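Local coordinates for protein 6-phosphogluconate dehydrogenase, NAD-binding (Mycolicibacterium smegmatis MC2 155, PDB 6SMT) that binds NADPH in a Rossmann-type domain and reduces imines to amines with S enantioselectivity, at residues V13-G17 against A62-A66; R94-S100 against R120-I126. One frame throughout, in Å; residues are numbered along the deposited sequence. Where two conformers were deposited one is given.

How the contacts relate
Both contacts lie in the N-terminal NADPH-binding domain and reach the same sheet. Going from the N terminus, the chain first runs out along strand 12-16, and contact 1 closes when helix 60-65 comes back to lie against one face of that strand, 45 residues later. Contact 2 follows in series, neither nested in the first nor crossing it: strand 95-98 leads through helix 104-116 into strand 120-126, which pairs beside it in parallel. Strand 69-72 sits between strands 12-16 and 95-98 and so bridges the two. They also touch directly, since the side chain of R94 packs its CD against the carbonyl oxygen of I64.

Contact 1: V13-G17 against A62-A66; sequences VTVLG and AAIAA
T14 reaches from strand 12-16 to the backbone of the helix that packs on it, its OG1 donating a 2.7 Å hydrogen bond to A63 O. The hydroxyl comes from above the carbonyl plane, 43° out of it, and not along a lone pair. From the other face of that plane A66 N also bonds to A63 O, so two donors grip one oxygen. With OG1 set beside its own backbone N (chi1 -68°), T14 turns the hydroxyl to the carbonyl and swings CG2 over the methyl of A63, 3.7 Å from CG2 to CB. The same hydroxyl bonds to S67 OG, one residue past A66.

Two residues along the strand, on the same face, L16 continues the contact with carbon alone. Its CD1 lies 3.8 Å from I64 CG1, while CD2 fills the angle between I64 and A63, 4.2 Å from A63 CB. The L16 and I64 side chains cross at about a right angle. V13 and V15 point the other way, toward helix 20-31, and G17 follows at the cofactor pocket.

Helix 60-65 thus packs on one face of the Rossmann sheet, where strands 35-39 and 69-72 flank strand 12-16: W39 touches both L16 and A63, and A70 touches both L16 and I64.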
loop_
_atom_site.group_PDB
_atom_site.type_symbol
_atom_site.label_atom_id
_atom_site.label_comp_id
_atom_site.label_asym_id
_atom_site.label_seq_id
_atom_site.Cartn_x
_atom_site.Cartn_y
_atom_site.Cartn_z
ATOM N N VAL B 13 35.288 1.257 9.744
ATOM C CA VAL B 13 33.967 1.939 9.641
ATOM C C VAL B 13 33.560 2.451 11.007
ATOM O O VAL B 13 33.676 1.756 12.007
ATOM C CB VAL B 13 32.898 1.027 9.032
ATOM C CG1 VAL B 13 31.666 1.854 8.704
ATOM C CG2 VAL B 13 33.415 0.288 7.794
ATOM N N THR B 14 33.031 3.657 11.041
ATOM C CA THR B 14 32.404 4.221 12.228
ATOM C C THR B 14 30.902 4.328 11.986
ATOM O O THR B 14 30.490 4.726 10.885
ATOM C CB THR B 14 32.927 5.595 12.600
ATOM O OG1 THR B 14 34.282 5.377 13.032
ATOM C CG2 THR B 14 32.180 6.265 13.719
ATOM N N VAL B 15 30.094 3.922 12.945
ATOM C CA VAL B 15 28.635 4.187 12.942
ATOM C C VAL B 15 28.348 5.179 14.038
ATOM O O VAL B 15 28.631 4.928 15.191
ATOM C CB VAL B 15 27.806 2.912 13.091
ATOM C CG1 VAL B 15 26.339 3.247 12.996
ATOM C CG2 VAL B 15 28.164 1.888 12.034
ATOM N N LEU B 16 27.727 6.298 13.706
ATOM C CA LEU B 16 27.230 7.344 14.615
ATOM C C LEU B 16 25.703 7.248 14.599
ATOM O O LEU B 16 25.086 7.514 13.549
ATOM C CB LEU B 16 27.720 8.734 14.238
ATOM C CG LEU B 16 29.239 8.865 14.174
ATOM C CD1 LEU B 16 29.775 8.841 12.783
ATOM C CD2 LEU B 16 29.773 10.124 14.881
ATOM N N GLY B 17 25.138 6.905 15.732
ATOM C CA GLY B 17 23.727 6.707 15.909
ATOM C C GLY B 17 23.404 5.244 16.099
ATOM O O GLY B 17 23.684 4.407 15.218
ATOM N N ALA B 62 36.280 11.852 17.903
ATOM C CA ALA B 62 37.101 10.648 18.101
ATOM C C ALA B 62 36.545 9.455 17.310
ATOM O O ALA B 62 37.339 8.718 16.715
ATOM C CB ALA B 62 37.195 10.297 19.564
ATOM N N ALA B 63 35.233 9.386 17.219
ATOM C CA ALA B 63 34.595 8.293 16.433
ATOM C C ALA B 63 34.983 8.419 14.959
ATOM O O ALA B 63 35.377 7.421 14.367
ATOM C CB ALA B 63 33.120 8.344 16.676
ATOM N N ILE B 64 34.797 9.585 14.376
ATOM C CA ILE B 64 35.075 9.801 12.942
ATOM C C ILE B 64 36.580 9.645 12.677
ATOM O O ILE B 64 37.004 8.987 11.736
ATOM C CB ILE B 64 34.470 11.132 12.482
ATOM C CG1 ILE B 64 32.953 10.975 12.475
ATOM C CG2 ILE B 64 35.029 11.510 11.131
ATOM C CD1 ILE B 64 32.242 12.225 12.222
ATOM N N ALA B 65 37.413 10.157 13.604
ATOM C CA ALA B 65 38.871 10.039 13.376
ATOM C C ALA B 65 39.368 8.619 13.422
ATOM O O ALA B 65 40.484 8.362 12.896
ATOM C CB ALA B 65 39.597 10.881 14.423
ATOM N N ALA B 66 38.609 7.662 13.965
ATOM C CA ALA B 66 39.024 6.262 14.088
ATOM C C ALA B 66 38.995 5.521 12.752
ATOM O O ALA B 66 39.606 4.450 12.636
ATOM C CB ALA B 66 38.185 5.584 15.086
#

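Contact 2: R94-S100 against R120-I126; sequences RTVIGLS and RYLDGAI. With NDP (NADPH dihydro-nicotinamide-adenine-dinucleotide phosphate), chain L.
This is the parallel pairing of a beta-alpha-beta unit in the Rossmann-type domain, and its C-terminal end opens on the NADPH pocket. Strands 95-98 and 120-126 run alongside each other at 24°, joined by five backbone hydrogen bonds, from R120 N to R94 O at one end to G124 N on G98 O (2.7 Å) at the other.

On one face I97 and L122 lie side by side, pointing the same way, with their CD1 atoms 3.9 Å apart. Next to them T95 and R120 cross at a slant. In the R120 conformer given, T95 OG1 sits over one face of the guanidinium but bonds to H152, while R120 NH1 forms a salt bridge with E151 and water 1 links R120 NE to R94 O.

The other face is built round Y121. With CG anti to the backbone N (chi1 -175°), its ring leans along the neighbouring strand: CD1 meets V96 CG1 at 4.0 Å, and OH comes 3.4 Å from G98 CA, in the place a side chain at G98 would need. That hydroxyl donates to D123 OD1 (2.6 Å), on the carboxylate's anti lone pair, which ties the phenol end to the next residue on this face. Water 3 carries OD1 on to S100 N.

Past G98, where strand 95-98 ends, L99 CD2 packs 3.7 Å from G124 CA, against bare backbone. I126 O approaches C5N of the nicotinamide ring at 3.2 Å, and I126 N donates to water 2, which makes only a weak bond to L99 O.

Strand 69-72 pairs along the other edge of strand 95-98. Helix 146-156 packs on the face of T95, I97 and L122, while helices 77-87 and 104-116 lie over Y121 and D123.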
loop_
_atom_site.group_PDB
_atom_site.type_symbol
_atom_site.label_atom_id
_atom_site.label_comp_id
_atom_site.label_asym_id
_atom_site.label_seq_id
_atom_site.Cartn_x
_atom_site.Cartn_y
_atom_site.Cartn_z
ATOM N N ARG B 94 38.455 12.084 5.108
ATOM C CA ARG B 94 37.671 10.857 5.297
ATOM C C ARG B 94 36.367 10.998 4.522
ATOM O O ARG B 94 36.076 12.018 3.968
ATOM C CB ARG B 94 37.384 10.702 6.783
ATOM C CG ARG B 94 38.652 10.503 7.628
ATOM C CD ARG B 94 38.427 10.426 9.118
ATOM N NE ARG B 94 39.706 10.629 9.812
ATOM C CZ ARG B 94 40.605 9.715 9.983
ATOM N NH1 ARG B 94 40.308 8.450 9.739
ATOM N NH2 ARG B 94 41.779 10.030 10.543
ATOM N N THR B 95 35.585 9.934 4.517
ATOM C CA THR B 95 34.272 9.901 3.829
ATOM C C THR B 95 33.184 9.785 4.857
ATOM O O THR B 95 33.252 8.928 5.742
ATOM C CB THR B 95 34.178 8.690 2.889
ATOM O OG1 THR B 95 35.204 8.881 1.898
ATOM C CG2 THR B 95 32.828 8.647 2.172
ATOM N N VAL B 96 32.151 10.618 4.761
ATOM C CA VAL B 96 30.976 10.559 5.651
ATOM C C VAL B 96 29.810 10.175 4.745
ATOM O O VAL B 96 29.662 10.733 3.635
ATOM C CB VAL B 96 30.681 11.931 6.262
ATOM C CG1 VAL B 96 29.363 11.937 6.992
ATOM C CG2 VAL B 96 31.839 12.328 7.183
ATOM N N ILE B 97 29.000 9.205 5.170
ATOM C CA ILE B 97 27.762 8.862 4.449
ATOM C C ILE B 97 26.612 9.147 5.384
ATOM O O ILE B 97 26.471 8.524 6.455
ATOM C CB ILE B 97 27.753 7.412 3.955
ATOM C CG1 ILE B 97 28.971 7.182 3.064
ATOM C CG2 ILE B 97 26.453 7.104 3.262
ATOM C CD1 ILE B 97 29.026 5.777 2.455
ATOM N N GLY B 98 25.703 10.011 4.961
ATOM C CA GLY B 98 24.484 10.284 5.696
ATOM C C GLY B 98 23.511 9.175 5.390
ATOM O O GLY B 98 23.287 8.886 4.218
ATOM N N LEU B 99 22.961 8.556 6.400
ATOM C CA LEU B 99 21.918 7.514 6.261
ATOM C C LEU B 99 20.769 7.911 7.149
ATOM O O LEU B 99 20.195 7.059 7.868
ATOM C CB LEU B 99 22.493 6.117 6.617
ATOM C CG LEU B 99 23.555 5.624 5.691
ATOM C CD1 LEU B 99 24.113 4.301 6.256
ATOM C CD2 LEU B 99 23.080 5.418 4.278
ATOM N N SER B 100 20.339 9.139 7.147
ATOM C CA SER B 100 19.305 9.684 8.022
ATOM C C SER B 100 18.240 10.338 7.162
ATOM O O SER B 100 18.573 11.269 6.380
ATOM C CB SER B 100 19.923 10.704 9.003
ATOM O OG SER B 100 20.982 10.060 9.765
ATOM N N ARG B 120 34.648 14.115 2.349
ATOM C CA ARG B 120 33.924 13.637 1.131
ATOM C C ARG B 120 32.550 13.186 1.659
ATOM O O ARG B 120 32.497 12.789 2.855
ATOM C CB ARG B 120 34.836 12.563 0.517
ATOM C CG ARG B 120 36.066 13.165 -0.185
ATOM C CD ARG B 120 36.867 12.180 -1.004
ATOM N NE ARG B 120 37.343 11.114 -0.171
ATOM C CZ ARG B 120 37.797 9.953 -0.612
ATOM N NH1 ARG B 120 37.784 9.705 -1.900
ATOM N NH2 ARG B 120 38.244 9.051 0.237
ATOM N N TYR B 121 31.502 13.321 0.852
ATOM C CA TYR B 121 30.158 12.932 1.335
ATOM C C TYR B 121 29.442 12.129 0.296
ATOM O O TYR B 121 29.407 12.513 -0.879
ATOM C CB TYR B 121 29.335 14.185 1.666
ATOM C CG TYR B 121 27.988 13.895 2.275
ATOM C CD1 TYR B 121 27.867 13.476 3.573
ATOM C CD2 TYR B 121 26.849 14.061 1.557
ATOM C CE1 TYR B 121 26.644 13.246 4.136
ATOM C CE2 TYR B 121 25.598 13.870 2.111
ATOM C CZ TYR B 121 25.485 13.383 3.395
ATOM O OH TYR B 121 24.259 13.162 3.988
ATOM N N LEU B 122 28.782 11.066 0.735
ATOM C CA LEU B 122 27.698 10.431 -0.041
ATOM C C LEU B 122 26.438 10.589 0.779
ATOM O O LEU B 122 26.492 10.458 2.015
ATOM C CB LEU B 122 27.899 8.954 -0.354
ATOM C CG LEU B 122 29.095 8.659 -1.194
ATOM C CD1 LEU B 122 29.322 7.137 -1.229
ATOM C CD2 LEU B 122 28.906 9.186 -2.596
ATOM N N ASP B 123 25.278 10.748 0.170
ATOM C CA ASP B 123 23.994 10.646 0.873
ATOM C C ASP B 123 23.388 9.297 0.558
ATOM O O ASP B 123 23.500 8.808 -0.585
ATOM C CB ASP B 123 23.014 11.741 0.427
ATOM C CG ASP B 123 21.899 11.869 1.482
ATOM O OD1 ASP B 123 22.251 12.126 2.677
ATOM O OD2 ASP B 123 20.680 11.577 1.153
ATOM N N GLY B 124 22.789 8.648 1.539
ATOM C CA GLY B 124 22.151 7.358 1.317
ATOM C C GLY B 124 20.807 7.262 2.006
ATOM O O GLY B 124 20.494 8.062 2.868
ATOM N N ALA B 125 19.969 6.394 1.487
ATOM C CA ALA B 125 18.627 6.157 1.997
ATOM C C ALA B 125 18.421 4.649 2.067
ATOM O O ALA B 125 18.483 3.941 1.040
ATOM C CB ALA B 125 17.606 6.787 1.130
ATOM N N ILE B 126 18.174 4.170 3.265
ATOM C CA ILE B 126 17.882 2.751 3.539
ATOM C C ILE B 126 16.393 2.502 3.368
ATOM O O ILE B 126 15.568 3.188 3.986
ATOM C CB ILE B 126 18.322 2.356 4.963
ATOM C CG1 ILE B 126 19.809 2.669 5.206
ATOM C CG2 ILE B 126 17.995 0.865 5.215
ATOM C CD1 ILE B 126 20.131 2.694 6.662
HETATM P PA NDP L . 15.448 7.128 14.971
HETATM O O1A NDP L . 15.025 7.686 13.644
HETATM O O2A NDP L . 14.449 6.968 16.074
HETATM O O5B NDP L . 16.703 7.953 15.480
HETATM C C5B NDP L . 17.255 7.576 16.754
HETATM C C4B NDP L . 18.729 7.895 16.745
HETATM O O4B NDP L . 18.949 9.317 16.521
HETATM C C3B NDP L . 19.389 7.591 18.104
HETATM O O3B NDP L . 20.738 7.198 17.933
HETATM C C2B NDP L . 19.302 8.943 18.779
HETATM O O2B NDP L . 20.215 9.218 19.837
HETATM C C1B NDP L . 19.717 9.808 17.605
HETATM N N9A NDP L . 19.428 11.228 17.768
HETATM C C8A NDP L . 18.202 11.853 17.794
HETATM N N7A NDP L . 18.300 13.154 17.936
HETATM C C5A NDP L . 19.658 13.411 18.024
HETATM C C6A NDP L . 20.424 14.587 18.233
HETATM N N6A NDP L . 19.907 15.811 18.287
HETATM N N1A NDP L . 21.766 14.445 18.295
HETATM C C2A NDP L . 22.316 13.233 18.189
HETATM N N3A NDP L . 21.697 12.059 18.019
HETATM C C4A NDP L . 20.369 12.215 17.965
HETATM O O3 NDP L . 16.142 5.687 14.847
HETATM P PN NDP L . 16.274 4.513 13.830
HETATM O O1N NDP L . 17.460 3.746 14.208
HETATM O O2N NDP L . 14.975 3.792 13.751
HETATM O O5D NDP L . 16.456 5.206 12.390
HETATM C C5D NDP L . 17.633 5.944 12.082
HETATM C C4D NDP L . 17.443 6.491 10.688
HETATM O O4D NDP L . 17.349 5.361 9.782
HETATM C C3D NDP L . 16.195 7.355 10.459
HETATM O O3D NDP L . 16.456 8.493 9.647
HETATM C C2D NDP L . 15.260 6.401 9.739
HETATM O O2D NDP L . 14.290 7.011 8.893
HETATM C C1D NDP L . 16.190 5.509 8.959
HETATM N N1N NDP L . 15.651 4.160 8.697
HETATM C C2N NDP L . 15.199 3.381 9.728
HETATM C C3N NDP L . 14.621 2.176 9.509
HETATM C C7N NDP L . 14.116 1.324 10.604
HETATM O O7N NDP L . 13.560 0.258 10.254
HETATM N N7N NDP L . 14.269 1.645 11.877
HETATM C C4N NDP L . 14.437 1.692 8.156
HETATM C C5N NDP L . 14.988 2.523 7.105
HETATM C C6N NDP L . 15.587 3.662 7.372
HETATM P P2B NDP L . 19.821 8.654 21.311
HETATM O O1X NDP L . 20.812 9.414 22.243
HETATM O O2X NDP L . 18.382 9.090 21.572
HETATM O O3X NDP L . 19.950 7.184 21.356
HETATM O O HOH W 1 38.179 12.429 1.929
HETATM O O HOH W 2 18.271 5.637 5.892
HETATM O O HOH W 3 20.970 10.967 4.820
HETATM O O HOH W 4 18.843 11.740 3.041
#